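Side-chain contacts in putative carbohydrate-active enzyme (Uncultured organism, PDB 5WH8), which probably hydrolyses O-glycosidic bonds in cellulose-like polysaccharides through its glycoside hydrolase family 5 domain, one part of a longer multi-modular protein: residues T256-M261 with Q301-K306; V269-S272 with P277-S280. One frame throughout, in Å; residues are numbered along the deposited sequence.

Contact 1: T256-M261 with Q301-K306. With EDO (1,2-ethanediol), chain I; EDO (1,2-ethanediol), chain E.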
loop_
_atom_site.group_PDB
_atom_site.type_symbol
_atom_site.label_atom_id
_atom_site.label_comp_id
_atom_site.label_asym_id
_atom_site.label_seq_id
_atom_site.Cartn_x
_atom_site.Cartn_y
_atom_site.Cartn_z
ATOM N N THR A 256 1.761 -17.701 -10.193
ATOM C CA THR A 256 0.901 -18.466 -9.289
ATOM C C THR A 256 0.215 -17.561 -8.272
ATOM O O THR A 256 -1.002 -17.647 -8.094
ATOM C CB THR A 256 1.699 -19.568 -8.563
ATOM O OG1 THR A 256 2.234 -20.472 -9.541
ATOM C CG2 THR A 256 0.848 -20.347 -7.575
ATOM N N TRP A 257 0.987 -16.681 -7.632
ATOM C CA TRP A 257 0.431 -15.702 -6.723
ATOM C C TRP A 257 -0.582 -14.789 -7.418
ATOM O O TRP A 257 -1.601 -14.454 -6.819
ATOM C CB TRP A 257 1.535 -14.851 -6.108
ATOM C CG TRP A 257 2.195 -15.434 -4.886
ATOM C CD1 TRP A 257 3.430 -16.029 -4.812
ATOM C CD2 TRP A 257 1.690 -15.414 -3.539
ATOM N NE1 TRP A 257 3.713 -16.376 -3.520
ATOM C CE2 TRP A 257 2.663 -16.024 -2.718
ATOM C CE3 TRP A 257 0.520 -14.941 -2.949
ATOM C CZ2 TRP A 257 2.489 -16.177 -1.342
ATOM C CZ3 TRP A 257 0.350 -15.097 -1.589
ATOM C CH2 TRP A 257 1.331 -15.703 -0.798
ATOM N N MET A 258 -0.293 -14.339 -8.648
ATOM C CA MET A 258 -1.219 -13.454 -9.368
ATOM C C MET A 258 -2.535 -14.142 -9.661
ATOM O O MET A 258 -3.578 -13.549 -9.463
ATOM C CB MET A 258 -0.596 -12.961 -10.668
ATOM C CG MET A 258 0.532 -12.004 -10.458
ATOM S SD MET A 258 -0.071 -10.314 -10.365
ATOM C CE MET A 258 1.467 -9.440 -9.942
ATOM N N ASP A 259 -2.485 -15.409 -10.082
ATOM C CA ASP A 259 -3.716 -16.158 -10.353
ATOM C C ASP A 259 -4.523 -16.305 -9.075
ATOM O O ASP A 259 -5.769 -16.186 -9.075
ATOM C CB ASP A 259 -3.403 -17.540 -10.928
ATOM C CG ASP A 259 -3.003 -17.492 -12.377
ATOM O OD1 ASP A 259 -3.360 -16.518 -13.071
ATOM O OD2 ASP A 259 -2.332 -18.441 -12.827
ATOM N N TRP A 260 -3.810 -16.557 -7.985
ATOM C CA TRP A 260 -4.430 -16.772 -6.675
ATOM C C TRP A 260 -5.119 -15.489 -6.196
ATOM O O TRP A 260 -6.269 -15.521 -5.716
ATOM C CB TRP A 260 -3.355 -17.259 -5.669
ATOM C CG TRP A 260 -3.847 -17.494 -4.240
ATOM C CD1 TRP A 260 -4.328 -18.661 -3.720
ATOM C CD2 TRP A 260 -3.855 -16.542 -3.176
ATOM N NE1 TRP A 260 -4.642 -18.487 -2.383
ATOM C CE2 TRP A 260 -4.355 -17.193 -2.027
ATOM C CE3 TRP A 260 -3.472 -15.199 -3.075
ATOM C CZ2 TRP A 260 -4.522 -16.532 -0.801
ATOM C CZ3 TRP A 260 -3.646 -14.544 -1.866
ATOM C CH2 TRP A 260 -4.152 -15.219 -0.737
ATOM N N MET A 261 -4.442 -14.350 -6.339
ATOM C CA MET A 261 -5.041 -13.070 -5.953
ATOM C C MET A 261 -6.231 -12.712 -6.847
ATOM O O MET A 261 -7.241 -12.219 -6.359
ATOM C CB MET A 261 -4.014 -11.931 -6.011
ATOM C CG MET A 261 -2.944 -11.983 -4.907
ATOM S SD MET A 261 -1.859 -10.526 -4.865
ATOM C CE MET A 261 -0.830 -10.768 -6.318
ATOM N N GLN A 301 9.243 -4.570 -16.337
ATOM C CA GLN A 301 8.599 -4.977 -17.586
ATOM C C GLN A 301 7.477 -5.982 -17.301
ATOM O O GLN A 301 6.378 -5.871 -17.834
ATOM C CB GLN A 301 9.653 -5.545 -18.550
ATOM C CG GLN A 301 9.104 -6.061 -19.855
ATOM C CD GLN A 301 10.225 -6.498 -20.791
ATOM O OE1 GLN A 301 10.458 -5.886 -21.845
ATOM N NE2 GLN A 301 10.940 -7.545 -20.397
ATOM N N TYR A 302 7.768 -6.940 -16.428
ATOM C CA TYR A 302 6.815 -7.975 -16.052
ATOM C C TYR A 302 5.611 -7.366 -15.336
ATOM O O TYR A 302 4.464 -7.659 -15.682
ATOM C CB TYR A 302 7.508 -9.022 -15.165
ATOM C CG TYR A 302 6.579 -9.991 -14.447
ATOM C CD1 TYR A 302 6.199 -11.183 -15.031
ATOM C CD2 TYR A 302 6.124 -9.716 -13.175
ATOM C CE1 TYR A 302 5.376 -12.077 -14.362
ATOM C CE2 TYR A 302 5.288 -10.596 -12.496
ATOM C CZ TYR A 302 4.912 -11.763 -13.100
ATOM O OH TYR A 302 4.075 -12.602 -12.394
ATOM N N ILE A 303 5.862 -6.472 -14.378
ATOM C CA ILE A 303 4.775 -5.826 -13.646
ATOM C C ILE A 303 3.953 -4.882 -14.529
ATOM O O ILE A 303 2.727 -4.896 -14.478
ATOM C CB ILE A 303 5.350 -5.069 -12.394
ATOM C CG1 ILE A 303 6.021 -6.060 -11.438
ATOM C CG2 ILE A 303 4.259 -4.221 -11.709
ATOM C CD1 ILE A 303 5.060 -7.061 -10.759
ATOM N N LYS A 304 4.606 -4.081 -15.364
ATOM C CA LYS A 304 3.893 -3.214 -16.287
ATOM C C LYS A 304 2.994 -4.015 -17.228
ATOM O O LYS A 304 1.877 -3.591 -17.545
ATOM C CB LYS A 304 4.905 -2.372 -17.091
ATOM C CG LYS A 304 4.286 -1.259 -17.870
ATOM C CD LYS A 304 5.351 -0.315 -18.457
ATOM C CE LYS A 304 4.699 0.494 -19.523
ATOM N NZ LYS A 304 5.651 1.426 -20.146
ATOM N N ARG A 305 3.457 -5.190 -17.646
ATOM C CA ARG A 305 2.626 -6.070 -18.459
ATOM C C ARG A 305 1.397 -6.586 -17.681
ATOM O O ARG A 305 0.288 -6.621 -18.238
ATOM C CB ARG A 305 3.468 -7.231 -18.988
ATOM C CG ARG A 305 2.777 -8.077 -20.022
ATOM C CD ARG A 305 3.792 -8.785 -20.906
ATOM N NE ARG A 305 3.105 -9.622 -21.877
ATOM C CZ ARG A 305 3.707 -10.326 -22.826
ATOM N NH1 ARG A 305 5.032 -10.303 -22.945
ATOM N NH2 ARG A 305 2.975 -11.054 -23.660
ATOM N N LYS A 306 1.560 -6.947 -16.400
ATOM C CA LYS A 306 0.394 -7.344 -15.579
ATOM C C LYS A 306 -0.601 -6.181 -15.389
ATOM O O LYS A 306 -1.823 -6.362 -15.409
ATOM C CB LYS A 306 0.823 -7.846 -14.201
ATOM C CG LYS A 306 1.663 -9.133 -14.173
ATOM C CD LYS A 306 0.895 -10.330 -14.748
ATOM C CE LYS A 306 1.752 -11.607 -14.686
ATOM N NZ LYS A 306 1.273 -12.644 -15.603
HETATM C C1 EDO I . -0.726 -15.089 -14.133
HETATM O O1 EDO I . -0.337 -15.455 -15.468
HETATM C C2 EDO I . -1.235 -13.650 -13.941
HETATM O O2 EDO I . -1.886 -13.045 -15.080
HETATM C C1 EDO E . 14.903 -5.221 -19.245
HETATM O O1 EDO E . 15.767 -5.363 -20.378
HETATM C C2 EDO E . 13.747 -4.306 -19.620
HETATM O O2 EDO E . 13.071 -4.850 -20.749
#
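Met-258 reaches from helix 251-263 toward Tyr-302, Ile-303 and Lys-306 of helix 298-307, and every direct contact between 256-261 and 301-306 runs through it. Its side chain leaves the helix with CG beside the backbone N and then bends at chi2 (-89°), which swings SD and CE toward the second helix. The methyl CE rests 4.2 Å from CG of Lys-306 and 4.4 Å from CD1 of Ile-303; with Met-258 and Ile-303 both buried, this is the apolar, inward half of the contact. Met-258 and Tyr-302 run alongside one another, pointing opposite ways, with CG of the methionine 4.1 Å from the phenolic OH. Lys-306 bends at chi2 as well and lays its CG over one face of the Tyr-302 ring, offset toward the rim.

The other half is polar and reaches the exposed Asp-259. Here a 1,2-ethanediol, probably from the crystallisation liquor, lies beside Met-258, Asp-259 and Lys-306. Its C2 is 3.4 Å from CB of Met-258. Its O1 takes a weak hydrogen bond from NZ of Lys-306 (3.2 Å). The ammonium group and the hydroxyl of Tyr-302 both hydrogen-bond to OD1 of Asn-255, about one turn earlier on the methionine's helix, tying the helices together by polar ends. Asp-259 OD1 stays 6.5 Å from Lys-306 NZ, too far for a salt bridge.

The two helix segments run nearly parallel, at 23°, but their axes come no closer than 13.2 Å, and long side chains must bridge the gap. Both helices pack on the wall of the TIM barrel: Met-258 and Lys-306 touch Trp-268 of strand 268-273, while Met-258 and Ile-303 also touch Phe-238 of strand 233-239.

Contact 2: V269-S272 with P277-S280. With EDO (1,2-ethanediol), chain M.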
loop_
_atom_site.group_PDB
_atom_site.type_symbol
_atom_site.label_atom_id
_atom_site.label_comp_id
_atom_site.label_asym_id
_atom_site.label_seq_id
_atom_site.Cartn_x
_atom_site.Cartn_y
_atom_site.Cartn_z
ATOM N N VAL A 269 0.078 -4.301 -4.722
ATOM C CA VAL A 269 0.971 -3.162 -4.876
ATOM C C VAL A 269 2.414 -3.700 -4.927
ATOM O O VAL A 269 2.868 -4.333 -3.989
ATOM C CB VAL A 269 0.819 -2.173 -3.718
ATOM C CG1 VAL A 269 1.716 -0.972 -3.909
ATOM C CG2 VAL A 269 -0.655 -1.723 -3.564
ATOM N N ASN A 270 3.117 -3.438 -6.021
ATOM C CA ASN A 270 4.475 -3.968 -6.238
ATOM C C ASN A 270 5.585 -3.083 -5.661
ATOM O O ASN A 270 5.583 -1.851 -5.856
ATOM C CB ASN A 270 4.725 -4.162 -7.757
ATOM C CG ASN A 270 6.119 -4.658 -8.078
ATOM O OD1 ASN A 270 6.908 -3.953 -8.691
ATOM N ND2 ASN A 270 6.426 -5.887 -7.678
ATOM N N TRP A 271 6.548 -3.723 -5.005
ATOM C CA TRP A 271 7.804 -3.098 -4.563
ATOM C C TRP A 271 8.895 -3.245 -5.641
ATOM O O TRP A 271 9.247 -4.388 -5.951
ATOM C CB TRP A 271 8.280 -3.768 -3.276
ATOM C CG TRP A 271 9.475 -3.099 -2.656
ATOM C CD1 TRP A 271 10.773 -3.392 -2.896
ATOM C CD2 TRP A 271 9.463 -2.050 -1.680
ATOM N NE1 TRP A 271 11.585 -2.582 -2.134
ATOM C CE2 TRP A 271 10.801 -1.742 -1.392
ATOM C CE3 TRP A 271 8.448 -1.325 -1.041
ATOM C CZ2 TRP A 271 11.155 -0.738 -0.488
ATOM C CZ3 TRP A 271 8.801 -0.339 -0.148
ATOM C CH2 TRP A 271 10.140 -0.065 0.129
ATOM N N SER A 272 9.471 -2.170 -6.207
ATOM C CA SER A 272 9.191 -0.756 -5.883
ATOM C C SER A 272 9.398 0.067 -7.144
ATOM O O SER A 272 10.116 -0.361 -8.065
ATOM C CB SER A 272 10.113 -0.215 -4.780
ATOM O OG SER A 272 11.414 -0.057 -5.299
ATOM N N PRO A 277 19.917 -0.041 -8.035
ATOM C CA PRO A 277 20.389 -1.193 -8.806
ATOM C C PRO A 277 20.211 -2.515 -8.047
ATOM O O PRO A 277 21.170 -3.207 -7.700
ATOM C CB PRO A 277 21.880 -0.858 -9.070
ATOM C CG PRO A 277 22.265 0.049 -8.008
ATOM C CD PRO A 277 21.032 0.800 -7.553
ATOM N N GLU A 278 18.951 -2.864 -7.801
ATOM C CA GLU A 278 18.586 -4.168 -7.238
ATOM C C GLU A 278 17.423 -4.701 -8.076
ATOM O O GLU A 278 16.640 -3.914 -8.630
ATOM C CB GLU A 278 18.181 -4.073 -5.753
ATOM C CG GLU A 278 16.999 -3.127 -5.485
ATOM C CD GLU A 278 16.758 -2.847 -4.007
ATOM O OE1 GLU A 278 17.624 -3.184 -3.175
ATOM O OE2 GLU A 278 15.700 -2.271 -3.678
ATOM N N SER A 279 17.286 -6.020 -8.175
ATOM C CA SER A 279 16.405 -6.575 -9.190
ATOM C C SER A 279 14.912 -6.334 -8.935
ATOM O O SER A 279 14.130 -6.418 -9.896
ATOM C CB SER A 279 16.652 -8.072 -9.346
ATOM O OG SER A 279 16.558 -8.719 -8.113
ATOM N N SER A 280 14.500 -6.021 -7.698
ATOM C CA SER A 280 13.076 -5.721 -7.439
ATOM C C SER A 280 12.699 -4.299 -7.886
ATOM O O SER A 280 11.510 -3.983 -8.064
ATOM C CB SER A 280 12.732 -5.900 -5.952
ATOM O OG SER A 280 13.344 -4.931 -5.131
HETATM C C1 EDO M . 14.792 -3.039 -0.286
HETATM O O1 EDO M . 14.600 -3.157 -1.706
HETATM C C2 EDO M . 16.251 -2.791 0.132
HETATM O O2 EDO M . 16.943 -1.889 -0.752
HETATM O O HOH W 1 9.450 -4.443 -9.770
HETATM O O HOH W 2 13.301 -2.123 -5.087
#
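Ser-280 meets Trp-271 at the edge of the indole, its OG in the ring plane and 3.7 Å from CD1. On the backbone, Ser-272 N gives a weak hydrogen bond to Ser-280 O (3.3 Å). The same carbonyl oxygen receives a water that also donates to OD1 of Asn-270, a second link between strand and loop. Another water donates to Ser-280 OG and to OE2 of Glu-278, and is hydrogen-bonded to Ser-272 OG as well, joining three side chains.

The peptide between Trp-271 and Ser-272 is cis. A cis bond after a tryptophan at the end of the eighth strand of the (beta/alpha)8 barrel is a familiar feature of family 5 glycoside hydrolases, where that tryptophan lines the substrate cleft. Consistent with such a cleft, a 1,2-ethanediol sits at the indole edge: its O1 accepts the NE1 hydrogen at 3.1 Å in a nearly straight bond (162°), and its O2 donates to Glu-278 OE1 (2.8 Å). CG of Glu-278 lies between its backbone N and carbonyl carbon (chi1 58°), and the chain then runs extended to bring the carboxylate there.

Further out, His-37 hydrogen-bonds to Glu-278 OE2 and meets the Trp-271 ring at about 45°. Ser-280 OG is held by Gly-245 O, and Ser-279 by Asp-246 and Gly-247, all three in the loop between strand 233-239 and helix 251-263.

How the contacts relate
Both contacts involve the last strand of the barrel, 268-273: contact 1 packs against it, and contact 2 is formed by it and the loop that follows. Their centres lie 14 Å apart. Along the chain, helix 251-263 comes first, then the strand and the loop 277-280 of contact 2, and finally helix 298-307, so contact 1 brackets contact 2 in sequence. Contact 1 lies on the outer, helical layer, whereas contact 2 lies where the strand gives way to its loop. They touch directly: CD1 of Ile-303 packs 3.6 Å from ND2 of Asn-270. Helix 298-307 thus backs the same strand whose end carries the probable cleft tryptophan, connecting the barrel's outer layer with its presumed substrate-binding rim.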